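Local atomic coordinates of terminal oxygenase component of carbazole 1,9a-dioxygenase (Sphingomonas, PDB entry 3GKQ), a protein that probably catalyses ring dihydroxylation of carbazole at a mononuclear nonheme iron, using electrons delivered through its Rieske [2Fe-2S] cluster. Residues A[198-203]-A[255-260]; A[259-264]-A[273-278]. All coordinates share one frame; numbering follows the deposited sequence.

Interaction 1: A[198-203]-A[255-260]; sequences GNDIAL and GSKMVA
D200 and A202 grip K257 by its backbone, the K257 N-H going to D200 O (N to O 3.0 Å) and K257 O taking the N-H of A202 (O to N 3.1 Å), so that I201 and K257 form a single beta bridge between two loops. G255 passes close against D200-A202; a CB there would run into I201 C and D200 O, so a residue without a side chain fits. The D200 carboxylate, with CG anti to its own backbone N (chi1 -177°), comes up beside S256, whose N meets OD2 from above the carboxylate plane at 3.0 Å. A water extends this polar end, donating to D200 OD1 and hydrogen bonding to S256 OG.

K257 runs fully extended beyond CG, crossing the side chain of N199 at about a right angle, and its CD lies 3.1 Å from N199 O. Its NZ donates a hydrogen bond to N199 OD1 (2.7 Å), lying 28° out of the side-chain amide plane. A long cationic chain suits the place, because NZ also forms a salt bridge with D278, which probably also accepts a hydrogen bond from N199 ND2. An alanine here would probably leave the D278 carboxylate without its counter-charge and the side-chain oxygen OD1 of N199 without this donor. Beyond the bridge the contact becomes apolar: I201 CG1 packs 4.0 Å from V259 CG2, the two branched chains crossing at about a right angle. Between these loops a second water joins A202 O to V259 N.

I201 also rests on L196 of helix 194-198, and its side chain is about 8 Å from that of the iron ligand H190. The bridged loops therefore lie near the mononuclear iron site, in the ring-hydroxylase domain.

Interaction 2: A[259-264]-A[273-278]; sequences VAISIS and VDPFPD
V259 and F276 pack obliquely, valine CG2 lying 3.7 Å from ring atom CD2. The ring stands with its edge toward A260, whose N lies near the ring plane, while P277 CB covers one ring face near the rim. The A260 N-H is bonded to P275 O, 2.7 Å from N and in the plane of that carbonyl. V273, with CG1 anti to the backbone N (chi1 -176°), sends that methyl to A260 CB at 3.9 Å, and the same methyl looks more distantly to I263 CG1. The small alanine leaves room for both V273 and the phenyl edge.

I261 crosses the proline at an angle, CD1 meeting P275 CD at 3.9 Å. P275 and P277 both follow cis peptide bonds, which proline accepts most readily, and P275 has no N-H to give 259-264. D274 O receives S262 N at 2.8 Å and, weakly, I261 N, whereas D274 N returns to S262 O. D274 OD1 hydrogen bonds to T282 OG1.

Two residues, I261 and S262, therefore face one, the classic beta bulge, at the open end of the antiparallel hairpin 262-266/270-274, with the side chain of F276 about 7 Å from the bound iron.

From the N terminus, the chain leaves helix 194-198 through 198-203, runs out through five strands, and returns at 255-260, where interaction 1 closes a loop of 51 intervening residues. It continues directly into 259-264, turns through the hairpin, and comes back at 273-278, where interaction 2 closes a much shorter loop of eight. The two loops neither cross nor enclose one another; they follow in succession and overlap at V259 and A260. A carboxylate from 273-278 joins the two contacts, and M258 O packs against P275 CG. The loop after helix 194-198 is thereby tied to the hairpin within the antiparallel sheet, beside the iron site.

Interaction 1: A[198-203]-A[255-260]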
loop_
_atom_site.group_PDB
_atom_site.type_symbol
_atom_site.label_atom_id
_atom_site.label_comp_id
_atom_site.label_asym_id
_atom_site.label_seq_id
_atom_site.Cartn_x
_atom_site.Cartn_y
_atom_site.Cartn_z
ATOM N N GLY A 198 18.687 -28.134 24.925
ATOM C CA GLY A 198 19.961 -27.441 24.882
ATOM C C GLY A 198 20.495 -26.941 26.212
ATOM O O GLY A 198 21.696 -26.718 26.346
ATOM N N ASN A 199 19.630 -26.757 27.202
ATOM C CA ASN A 199 20.104 -26.277 28.492
ATOM C C ASN A 199 19.371 -26.915 29.666
ATOM O O ASN A 199 19.306 -26.343 30.753
ATOM C CB ASN A 199 19.998 -24.748 28.555
ATOM C CG ASN A 199 20.735 -24.159 29.752
ATOM O OD1 ASN A 199 21.856 -24.562 30.061
ATOM N ND2 ASN A 199 20.114 -23.195 30.420
ATOM N N ASP A 200 18.822 -28.106 29.439
ATOM C CA ASP A 200 18.110 -28.854 30.475
ATOM C C ASP A 200 17.146 -27.971 31.268
ATOM O O ASP A 200 17.121 -28.002 32.503
ATOM C CB ASP A 200 19.132 -29.515 31.416
ATOM C CG ASP A 200 18.481 -30.373 32.489
ATOM O OD1 ASP A 200 17.619 -31.210 32.145
ATOM O OD2 ASP A 200 18.835 -30.213 33.678
ATOM N N ILE A 201 16.346 -27.189 30.546
ATOM C CA ILE A 201 15.378 -26.294 31.171
ATOM C C ILE A 201 14.050 -26.979 31.445
ATOM O O ILE A 201 13.556 -27.746 30.621
ATOM C CB ILE A 201 15.104 -25.041 30.282
ATOM C CG1 ILE A 201 16.022 -23.893 30.701
ATOM C CG2 ILE A 201 13.655 -24.594 30.409
ATOM C CD1 ILE A 201 17.452 -24.134 30.419
ATOM N N ALA A 202 13.478 -26.704 32.610
ATOM C CA ALA A 202 12.182 -27.263 32.954
ATOM C C ALA A 202 11.138 -26.252 32.463
ATOM O O ALA A 202 11.045 -25.145 32.993
ATOM C CB ALA A 202 12.066 -27.447 34.454
ATOM N N LEU A 203 10.376 -26.626 31.440
ATOM C CA LEU A 203 9.347 -25.742 30.901
ATOM C C LEU A 203 8.015 -26.471 30.787
ATOM O O LEU A 203 7.854 -27.379 29.971
ATOM C CB LEU A 203 9.753 -25.220 29.526
ATOM C CG LEU A 203 8.815 -24.166 28.931
ATOM C CD1 LEU A 203 8.938 -22.873 29.736
ATOM C CD2 LEU A 203 9.171 -23.919 27.474
ATOM N N GLY A 255 12.973 -30.693 33.412
ATOM C CA GLY A 255 14.399 -30.432 33.368
ATOM C C GLY A 255 14.873 -30.144 34.776
ATOM O O GLY A 255 14.065 -30.135 35.702
ATOM N N SER A 256 16.168 -29.907 34.953
ATOM C CA SER A 256 16.682 -29.616 36.285
ATOM C C SER A 256 16.991 -28.135 36.506
ATOM O O SER A 256 17.077 -27.683 37.648
ATOM C CB SER A 256 17.918 -30.471 36.574
ATOM O OG SER A 256 17.549 -31.833 36.737
ATOM N N LYS A 257 17.153 -27.378 35.423
ATOM C CA LYS A 257 17.421 -25.944 35.552
ATOM C C LYS A 257 16.105 -25.178 35.612
ATOM O O LYS A 257 15.326 -25.184 34.658
ATOM C CB LYS A 257 18.264 -25.439 34.382
ATOM C CG LYS A 257 19.685 -25.961 34.385
ATOM C CD LYS A 257 20.542 -25.235 33.358
ATOM C CE LYS A 257 21.993 -25.683 33.442
ATOM N NZ LYS A 257 22.869 -24.891 32.542
ATOM N N MET A 258 15.864 -24.527 36.748
ATOM C CA MET A 258 14.647 -23.760 36.964
ATOM C C MET A 258 14.837 -22.291 36.584
ATOM O O MET A 258 15.662 -21.588 37.172
ATOM C CB MET A 258 14.226 -23.859 38.431
ATOM C CG MET A 258 14.255 -25.277 38.983
ATOM S SD MET A 258 13.264 -26.421 38.007
ATOM C CE MET A 258 11.652 -26.175 38.750
ATOM N N VAL A 259 14.066 -21.836 35.602
ATOM C CA VAL A 259 14.145 -20.452 35.144
ATOM C C VAL A 259 12.773 -19.793 35.175
ATOM O O VAL A 259 11.770 -20.442 35.481
ATOM C CB VAL A 259 14.702 -20.366 33.707
ATOM C CG1 VAL A 259 16.164 -20.773 33.693
ATOM C CG2 VAL A 259 13.888 -21.255 32.779
ATOM N N ALA A 260 12.732 -18.503 34.854
ATOM C CA ALA A 260 11.476 -17.758 34.849
ATOM C C ALA A 260 10.748 -17.978 36.171
ATOM O O ALA A 260 9.575 -18.367 36.201
ATOM C CB ALA A 260 10.598 -18.206 33.680
HETATM O O HOH W 1 18.057 -33.109 34.388
HETATM O O HOH W 2 11.976 -23.720 34.858
#

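Interaction 2: A[259-264]-A[273-278]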
loop_
_atom_site.group_PDB
_atom_site.type_symbol
_atom_site.label_atom_id
_atom_site.label_comp_id
_atom_site.label_asym_id
_atom_site.label_seq_id
_atom_site.Cartn_x
_atom_site.Cartn_y
_atom_site.Cartn_z
ATOM N N VAL A 259 14.066 -21.836 35.602
ATOM C CA VAL A 259 14.145 -20.452 35.144
ATOM C C VAL A 259 12.773 -19.793 35.175
ATOM O O VAL A 259 11.770 -20.442 35.481
ATOM C CB VAL A 259 14.702 -20.366 33.707
ATOM C CG1 VAL A 259 16.164 -20.773 33.693
ATOM C CG2 VAL A 259 13.888 -21.255 32.779
ATOM N N ALA A 260 12.732 -18.503 34.854
ATOM C CA ALA A 260 11.476 -17.758 34.849
ATOM C C ALA A 260 10.748 -17.978 36.171
ATOM O O ALA A 260 9.575 -18.367 36.201
ATOM C CB ALA A 260 10.598 -18.206 33.680
ATOM N N ILE A 261 11.464 -17.739 37.262
ATOM C CA ILE A 261 10.916 -17.889 38.601
ATOM C C ILE A 261 10.188 -16.604 38.973
ATOM O O ILE A 261 9.156 -16.629 39.644
ATOM C CB ILE A 261 12.045 -18.162 39.621
ATOM C CG1 ILE A 261 12.621 -19.563 39.384
ATOM C CG2 ILE A 261 11.524 -18.014 41.045
ATOM C CD1 ILE A 261 13.823 -19.890 40.243
ATOM N N SER A 262 10.733 -15.481 38.522
ATOM C CA SER A 262 10.145 -14.179 38.792
ATOM C C SER A 262 10.054 -13.345 37.523
ATOM O O SER A 262 11.075 -12.913 36.977
ATOM C CB SER A 262 10.977 -13.426 39.826
ATOM O OG SER A 262 10.528 -12.087 39.947
ATOM N N ILE A 263 8.828 -13.123 37.058
ATOM C CA ILE A 263 8.595 -12.324 35.862
ATOM C C ILE A 263 7.877 -11.044 36.273
ATOM O O ILE A 263 7.001 -11.063 37.139
ATOM C CB ILE A 263 7.724 -13.080 34.841
ATOM C CG1 ILE A 263 8.344 -14.444 34.539
ATOM C CG2 ILE A 263 7.608 -12.270 33.557
ATOM C CD1 ILE A 263 7.560 -15.259 33.537
ATOM N N SER A 264 8.254 -9.930 35.656
ATOM C CA SER A 264 7.633 -8.651 35.973
ATOM C C SER A 264 7.717 -7.690 34.791
ATOM O O SER A 264 8.626 -7.781 33.970
ATOM C CB SER A 264 8.308 -8.029 37.199
ATOM O OG SER A 264 9.707 -7.896 37.006
ATOM N N VAL A 273 12.696 -11.089 33.210
ATOM C CA VAL A 273 12.499 -12.513 33.476
ATOM C C VAL A 273 13.721 -12.975 34.264
ATOM O O VAL A 273 14.851 -12.932 33.767
ATOM C CB VAL A 273 12.380 -13.308 32.168
ATOM C CG1 VAL A 273 12.076 -14.763 32.466
ATOM C CG2 VAL A 273 11.278 -12.706 31.297
ATOM N N ASP A 274 13.494 -13.413 35.498
ATOM C CA ASP A 274 14.593 -13.822 36.357
ATOM C C ASP A 274 14.383 -15.157 37.074
ATOM O O ASP A 274 13.407 -15.333 37.805
ATOM C CB ASP A 274 14.837 -12.710 37.375
ATOM C CG ASP A 274 16.153 -12.854 38.095
ATOM O OD1 ASP A 274 17.123 -13.338 37.473
ATOM O OD2 ASP A 274 16.219 -12.458 39.279
ATOM N N PRO A 275 15.290 -16.125 36.851
ATOM C CA PRO A 275 16.457 -16.039 35.964
ATOM C C PRO A 275 16.094 -16.603 34.593
ATOM O O PRO A 275 15.155 -17.386 34.473
ATOM C CB PRO A 275 17.486 -16.902 36.681
ATOM C CG PRO A 275 16.630 -18.026 37.191
ATOM C CD PRO A 275 15.403 -17.303 37.738
ATOM N N PHE A 276 16.835 -16.213 33.562
ATOM C CA PHE A 276 16.553 -16.694 32.213
ATOM C C PHE A 276 17.578 -16.108 31.253
ATOM O O PHE A 276 18.008 -14.965 31.423
ATOM C CB PHE A 276 15.132 -16.273 31.805
ATOM C CG PHE A 276 14.617 -16.976 30.584
ATOM C CD1 PHE A 276 14.921 -16.504 29.310
ATOM C CD2 PHE A 276 13.888 -18.156 30.707
ATOM C CE1 PHE A 276 14.506 -17.197 28.178
ATOM C CE2 PHE A 276 13.466 -18.859 29.575
ATOM C CZ PHE A 276 13.779 -18.382 28.313
ATOM N N PRO A 277 17.990 -16.874 30.229
ATOM C CA PRO A 277 17.594 -18.244 29.874
ATOM C C PRO A 277 18.376 -19.312 30.648
ATOM O O PRO A 277 18.397 -20.483 30.267
ATOM C CB PRO A 277 17.891 -18.298 28.386
ATOM C CG PRO A 277 19.167 -17.511 28.307
ATOM C CD PRO A 277 18.882 -16.312 29.197
ATOM N N ASP A 278 19.020 -18.893 31.730
ATOM C CA ASP A 278 19.806 -19.797 32.557
ATOM C C ASP A 278 19.791 -19.262 33.977
ATOM O O ASP A 278 19.636 -18.058 34.191
ATOM C CB ASP A 278 21.246 -19.879 32.031
ATOM C CG ASP A 278 22.094 -20.889 32.794
ATOM O OD1 ASP A 278 22.617 -20.544 33.878
ATOM O OD2 ASP A 278 22.221 -22.033 32.311
#